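Local coordinates for protein putative P450-like enzyme (Streptomyces himastatinicus ATCC 53653, PDB 5Z9J) that probably acts as a heme-dependent cytochrome P450 monooxygenase, binding heme b through an axial thiolate and using it to oxidise a substrate with molecular oxygen, at residues M102-D115 with M355-R367. Numbering follows the deposited sequence.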
loop_
_atom_site.group_PDB
_atom_site.type_symbol
_atom_site.label_atom_id
_atom_site.label_comp_id
_atom_site.label_asym_id
_atom_site.label_seq_id
_atom_site.Cartn_x
_atom_site.Cartn_y
_atom_site.Cartn_z
ATOM N N MET A 102 -6.243 16.507 -9.414
ATOM C CA MET A 102 -5.075 15.664 -9.193
ATOM C C MET A 102 -4.432 15.224 -10.508
ATOM O O MET A 102 -3.218 15.371 -10.684
ATOM C CB MET A 102 -5.443 14.437 -8.344
ATOM C CG MET A 102 -5.400 14.664 -6.848
ATOM S SD MET A 102 -4.008 15.711 -6.333
ATOM C CE MET A 102 -4.749 17.356 -6.309
ATOM N N GLU A 103 -5.230 14.747 -11.456
ATOM C CA GLU A 103 -4.616 14.297 -12.698
ATOM C C GLU A 103 -4.101 15.507 -13.480
ATOM O O GLU A 103 -3.167 15.382 -14.267
ATOM C CB GLU A 103 -5.578 13.471 -13.555
ATOM C CG GLU A 103 -4.927 12.971 -14.860
ATOM C CD GLU A 103 -5.880 12.191 -15.782
ATOM O OE1 GLU A 103 -7.084 12.063 -15.465
ATOM O OE2 GLU A 103 -5.414 11.696 -16.837
ATOM N N SER A 104 -4.663 16.688 -13.249
ATOM C CA SER A 104 -4.116 17.844 -13.935
ATOM C C SER A 104 -2.735 18.156 -13.387
ATOM O O SER A 104 -1.929 18.736 -14.094
ATOM C CB SER A 104 -5.030 19.076 -13.840
ATOM O OG SER A 104 -4.875 19.795 -12.623
ATOM N N ARG A 105 -2.455 17.784 -12.140
ATOM C CA ARG A 105 -1.193 18.191 -11.512
ATOM C C ARG A 105 -0.048 17.191 -11.618
ATOM O O ARG A 105 1.132 17.579 -11.502
ATOM C CB ARG A 105 -1.423 18.469 -10.013
ATOM C CG ARG A 105 -2.353 19.624 -9.695
ATOM C CD ARG A 105 -2.643 19.655 -8.197
ATOM N NE ARG A 105 -2.208 20.862 -7.509
ATOM C CZ ARG A 105 -2.456 21.103 -6.220
ATOM N NH1 ARG A 105 -3.130 20.213 -5.492
ATOM N NH2 ARG A 105 -2.041 22.229 -5.648
ATOM N N VAL A 106 -0.402 15.918 -11.841
ATOM C CA VAL A 106 0.564 14.847 -11.732
ATOM C C VAL A 106 1.689 14.990 -12.760
ATOM O O VAL A 106 2.830 14.697 -12.466
ATOM C CB VAL A 106 -0.124 13.456 -11.838
ATOM C CG1 VAL A 106 -0.728 13.232 -13.210
ATOM C CG2 VAL A 106 0.841 12.332 -11.464
ATOM N N HIS A 107 1.378 15.456 -13.951
ATOM C CA HIS A 107 2.386 15.508 -14.998
ATOM C C HIS A 107 3.359 16.635 -14.682
ATOM O O HIS A 107 4.566 16.541 -14.972
ATOM C CB HIS A 107 1.732 15.656 -16.377
ATOM C CG HIS A 107 1.047 14.402 -16.823
ATOM N ND1 HIS A 107 1.646 13.467 -17.646
ATOM C CD2 HIS A 107 -0.169 13.897 -16.512
ATOM C CE1 HIS A 107 0.817 12.461 -17.848
ATOM N NE2 HIS A 107 -0.295 12.695 -17.170
ATOM N N GLY A 108 2.815 17.699 -14.093
ATOM C CA GLY A 108 3.627 18.824 -13.657
ATOM C C GLY A 108 4.604 18.370 -12.593
ATOM O O GLY A 108 5.788 18.677 -12.669
ATOM N N ILE A 109 4.124 17.580 -11.633
ATOM C CA ILE A 109 4.968 17.120 -10.527
ATOM C C ILE A 109 6.077 16.204 -10.991
ATOM O O ILE A 109 7.234 16.322 -10.538
ATOM C CB ILE A 109 4.151 16.351 -9.465
ATOM C CG1 ILE A 109 3.074 17.259 -8.885
ATOM C CG2 ILE A 109 5.053 15.831 -8.368
ATOM C CD1 ILE A 109 3.655 18.604 -8.394
ATOM N N ILE A 110 5.705 15.309 -11.907
ATOM C CA ILE A 110 6.638 14.357 -12.472
ATOM C C ILE A 110 7.768 15.019 -13.246
ATOM O O ILE A 110 8.939 14.705 -13.036
ATOM C CB ILE A 110 5.904 13.390 -13.401
ATOM C CG1 ILE A 110 5.069 12.432 -12.583
ATOM C CG2 ILE A 110 6.903 12.607 -14.256
ATOM C CD1 ILE A 110 4.063 11.655 -13.422
ATOM N N HIS A 111 7.411 15.935 -14.130
ATOM C CA HIS A 111 8.417 16.642 -14.913
ATOM C C HIS A 111 9.345 17.428 -14.024
ATOM O O HIS A 111 10.539 17.516 -14.287
ATOM C CB HIS A 111 7.761 17.578 -15.919
ATOM C CG HIS A 111 7.213 16.869 -17.110
ATOM N ND1 HIS A 111 8.017 16.193 -18.001
ATOM C CD2 HIS A 111 5.940 16.693 -17.537
ATOM C CE1 HIS A 111 7.264 15.646 -18.941
ATOM N NE2 HIS A 111 5.999 15.931 -18.680
ATOM N N GLU A 112 8.782 17.976 -12.962
ATOM C CA GLU A 112 9.517 18.740 -11.958
ATOM C C GLU A 112 10.515 17.866 -11.207
ATOM O O GLU A 112 11.652 18.254 -10.972
ATOM C CB GLU A 112 8.529 19.353 -10.994
ATOM C CG GLU A 112 8.934 20.631 -10.383
ATOM C CD GLU A 112 7.841 21.152 -9.459
ATOM O OE1 GLU A 112 6.700 21.350 -9.944
ATOM O OE2 GLU A 112 8.120 21.356 -8.258
ATOM N N LEU A 113 10.090 16.663 -10.853
ATOM C CA LEU A 113 10.990 15.711 -10.247
ATOM C C LEU A 113 12.145 15.348 -11.187
ATOM O O LEU A 113 13.311 15.307 -10.767
ATOM C CB LEU A 113 10.224 14.465 -9.820
ATOM C CG LEU A 113 9.355 14.663 -8.571
ATOM C CD1 LEU A 113 8.506 13.435 -8.315
ATOM C CD2 LEU A 113 10.226 14.965 -7.363
ATOM N N LEU A 114 11.837 15.057 -12.450
ATOM C CA LEU A 114 12.894 14.606 -13.335
ATOM C C LEU A 114 13.823 15.759 -13.702
ATOM O O LEU A 114 15.034 15.578 -13.858
ATOM C CB LEU A 114 12.302 13.975 -14.593
ATOM C CG LEU A 114 11.602 12.688 -14.148
ATOM C CD1 LEU A 114 10.830 11.985 -15.287
ATOM C CD2 LEU A 114 12.551 11.731 -13.384
ATOM N N ASP A 115 13.276 16.965 -13.742
ATOM C CA ASP A 115 14.111 18.145 -13.935
ATOM C C ASP A 115 15.116 18.214 -12.797
ATOM O O ASP A 115 16.229 18.700 -12.977
ATOM C CB ASP A 115 13.269 19.417 -13.996
ATOM C CG ASP A 115 12.542 19.566 -15.328
ATOM O OD1 ASP A 115 12.782 18.751 -16.236
ATOM O OD2 ASP A 115 11.772 20.533 -15.499
ATOM N N MET A 355 -3.556 6.093 -11.857
ATOM C CA MET A 355 -3.335 7.309 -12.679
ATOM C C MET A 355 -1.856 7.756 -12.537
ATOM O O MET A 355 -1.182 7.998 -13.503
ATOM C CB MET A 355 -4.297 8.430 -12.259
ATOM C CG MET A 355 -4.152 9.711 -13.064
ATOM S SD MET A 355 -3.136 10.747 -12.108
ATOM C CE MET A 355 -4.221 11.119 -10.747
ATOM N N GLU A 356 -1.353 7.769 -11.320
ATOM C CA GLU A 356 0.019 8.187 -10.999
ATOM C C GLU A 356 1.077 7.324 -11.605
ATOM O O GLU A 356 2.070 7.793 -12.129
ATOM C CB GLU A 356 0.292 8.105 -9.495
ATOM C CG GLU A 356 -0.383 9.070 -8.649
ATOM C CD GLU A 356 0.084 8.933 -7.219
ATOM O OE1 GLU A 356 0.801 9.855 -6.815
ATOM O OE2 GLU A 356 -0.250 7.949 -6.502
ATOM N N SER A 357 0.910 6.036 -11.388
ATOM C CA SER A 357 1.866 5.065 -11.861
ATOM C C SER A 357 1.936 5.078 -13.389
ATOM O O SER A 357 3.005 5.090 -13.958
ATOM C CB SER A 357 1.469 3.670 -11.377
ATOM O OG SER A 357 1.618 3.656 -9.987
ATOM N N LYS A 358 0.776 5.091 -14.042
ATOM C CA LYS A 358 0.712 5.168 -15.503
ATOM C C LYS A 358 1.431 6.421 -16.029
ATOM O O LYS A 358 2.232 6.348 -16.971
ATOM C CB LYS A 358 -0.731 5.166 -15.973
ATOM C CG LYS A 358 -0.887 5.342 -17.493
ATOM C CD LYS A 358 -2.374 5.313 -17.918
ATOM C CE LYS A 358 -2.542 5.731 -19.362
ATOM N NZ LYS A 358 -3.995 5.795 -19.705
ATOM N N ALA A 359 1.138 7.581 -15.422
ATOM C CA ALA A 359 1.765 8.804 -15.847
ATOM C C ALA A 359 3.275 8.710 -15.654
ATOM O O ALA A 359 4.051 9.138 -16.493
ATOM C CB ALA A 359 1.198 10.035 -15.014
ATOM N N ALA A 360 3.677 8.107 -14.544
ATOM C CA ALA A 360 5.084 8.027 -14.180
ATOM C C ALA A 360 5.843 7.124 -15.128
ATOM O O ALA A 360 6.901 7.476 -15.612
ATOM C CB ALA A 360 5.221 7.530 -12.771
ATOM N N VAL A 361 5.299 5.935 -15.369
ATOM C CA VAL A 361 5.978 5.033 -16.271
ATOM C C VAL A 361 6.092 5.591 -17.681
ATOM O O VAL A 361 7.153 5.509 -18.303
ATOM C CB VAL A 361 5.257 3.701 -16.334
ATOM C CG1 VAL A 361 5.838 2.828 -17.475
ATOM C CG2 VAL A 361 5.387 2.993 -14.979
ATOM N N GLU A 362 4.986 6.150 -18.179
ATOM C CA GLU A 362 4.940 6.729 -19.500
ATOM C C GLU A 362 5.986 7.815 -19.632
ATOM O O GLU A 362 6.699 7.876 -20.626
ATOM C CB GLU A 362 3.552 7.294 -19.798
ATOM C CG GLU A 362 2.547 6.215 -20.128
ATOM C CD GLU A 362 1.169 6.788 -20.342
ATOM O OE1 GLU A 362 0.890 7.968 -19.938
ATOM O OE2 GLU A 362 0.337 6.064 -20.922
ATOM N N ILE A 363 6.039 8.711 -18.646
ATOM C CA ILE A 363 6.965 9.790 -18.770
ATOM C C ILE A 363 8.424 9.317 -18.592
ATOM O O ILE A 363 9.305 9.810 -19.295
ATOM C CB ILE A 363 6.613 10.939 -17.796
ATOM C CG1 ILE A 363 5.377 11.647 -18.337
ATOM C CG2 ILE A 363 7.768 11.939 -17.712
ATOM C CD1 ILE A 363 4.827 12.754 -17.418
ATOM N N LEU A 364 8.681 8.327 -17.737
ATOM C CA LEU A 364 10.022 7.744 -17.658
ATOM C C LEU A 364 10.409 7.137 -18.997
ATOM O O LEU A 364 11.557 7.267 -19.431
ATOM C CB LEU A 364 10.130 6.681 -16.525
ATOM C CG LEU A 364 10.295 7.312 -15.105
ATOM C CD1 LEU A 364 10.311 6.250 -13.989
ATOM C CD2 LEU A 364 11.592 8.108 -15.061
ATOM N N LEU A 365 9.475 6.471 -19.660
ATOM C CA LEU A 365 9.797 5.850 -20.966
ATOM C C LEU A 365 10.159 6.830 -22.093
ATOM O O LEU A 365 10.962 6.502 -22.988
ATOM C CB LEU A 365 8.626 5.009 -21.429
ATOM C CG LEU A 365 8.343 3.721 -20.660
ATOM C CD1 LEU A 365 7.160 3.035 -21.267
ATOM C CD2 LEU A 365 9.565 2.809 -20.678
ATOM N N ASP A 366 9.534 8.009 -22.054
ATOM C CA ASP A 366 9.659 9.028 -23.082
ATOM C C ASP A 366 10.852 9.951 -22.844
ATOM O O ASP A 366 11.543 10.301 -23.790
ATOM C CB ASP A 366 8.356 9.811 -23.206
ATOM C CG ASP A 366 7.277 9.024 -23.931
ATOM O OD1 ASP A 366 7.612 8.052 -24.707
ATOM O OD2 ASP A 366 6.086 9.351 -23.697
ATOM N N ARG A 367 11.031 10.386 -21.596
ATOM C CA ARG A 367 12.129 11.259 -21.226
ATOM C C ARG A 367 13.460 10.521 -21.007
ATOM O O ARG A 367 14.525 11.068 -21.309
ATOM C CB ARG A 367 11.825 11.992 -19.916
ATOM C CG ARG A 367 10.602 12.831 -19.929
ATOM C CD ARG A 367 10.525 13.858 -18.749
ATOM N NE ARG A 367 11.804 14.501 -18.429
ATOM C CZ ARG A 367 11.935 15.546 -17.603
ATOM N NH1 ARG A 367 10.864 16.132 -17.080
ATOM N NH2 ARG A 367 13.135 16.056 -17.345
#
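The helical segments 102-115 and 355-367 pack side by side, their axes 9.9 Å apart at closest approach and crossing at -38°, with Val-106 lying level with Glu-356 and Ile-110 with Ala-360. Ile-363 is a knob in a hole formed by His-107, Ile-110, His-111 and Leu-114. Its CG2 meets Ile-110 CG2 at 3.6 Å. Ala-359 CB lies over one face of the His-107 ring, a CH-pi contact. The Met-355 chain turns at chi2 (-97°), which sets its SD 3.6 Å from Val-106 CG1.

Arg-367 closes the far end. Its NH1 donates to His-111 ND1 (3.0 Å), close to the ring plane, and to His-111 O, which also accepts from Asp-115 N. NH2 forms a salt bridge with Asp-115 OD1 (2.9 Å). Leu-114 CB sits over the centre of the guanidinium, 3.4 Å above its plane. A leucine in place of Arg-367 would probably leave Asp-115 without its charged mate and the His-111 ring freer to turn.

In this P450 fold, helices 125-130 and 132-142 flank the pair: Phe-129 touches Ile-110, Leu-114 and Leu-364, and Leu-133 touches Ile-110. The side chain of Glu-356 comes to about 4 Å from the bound heme, and Ser-357 packs on helices 240-255 and 270-280.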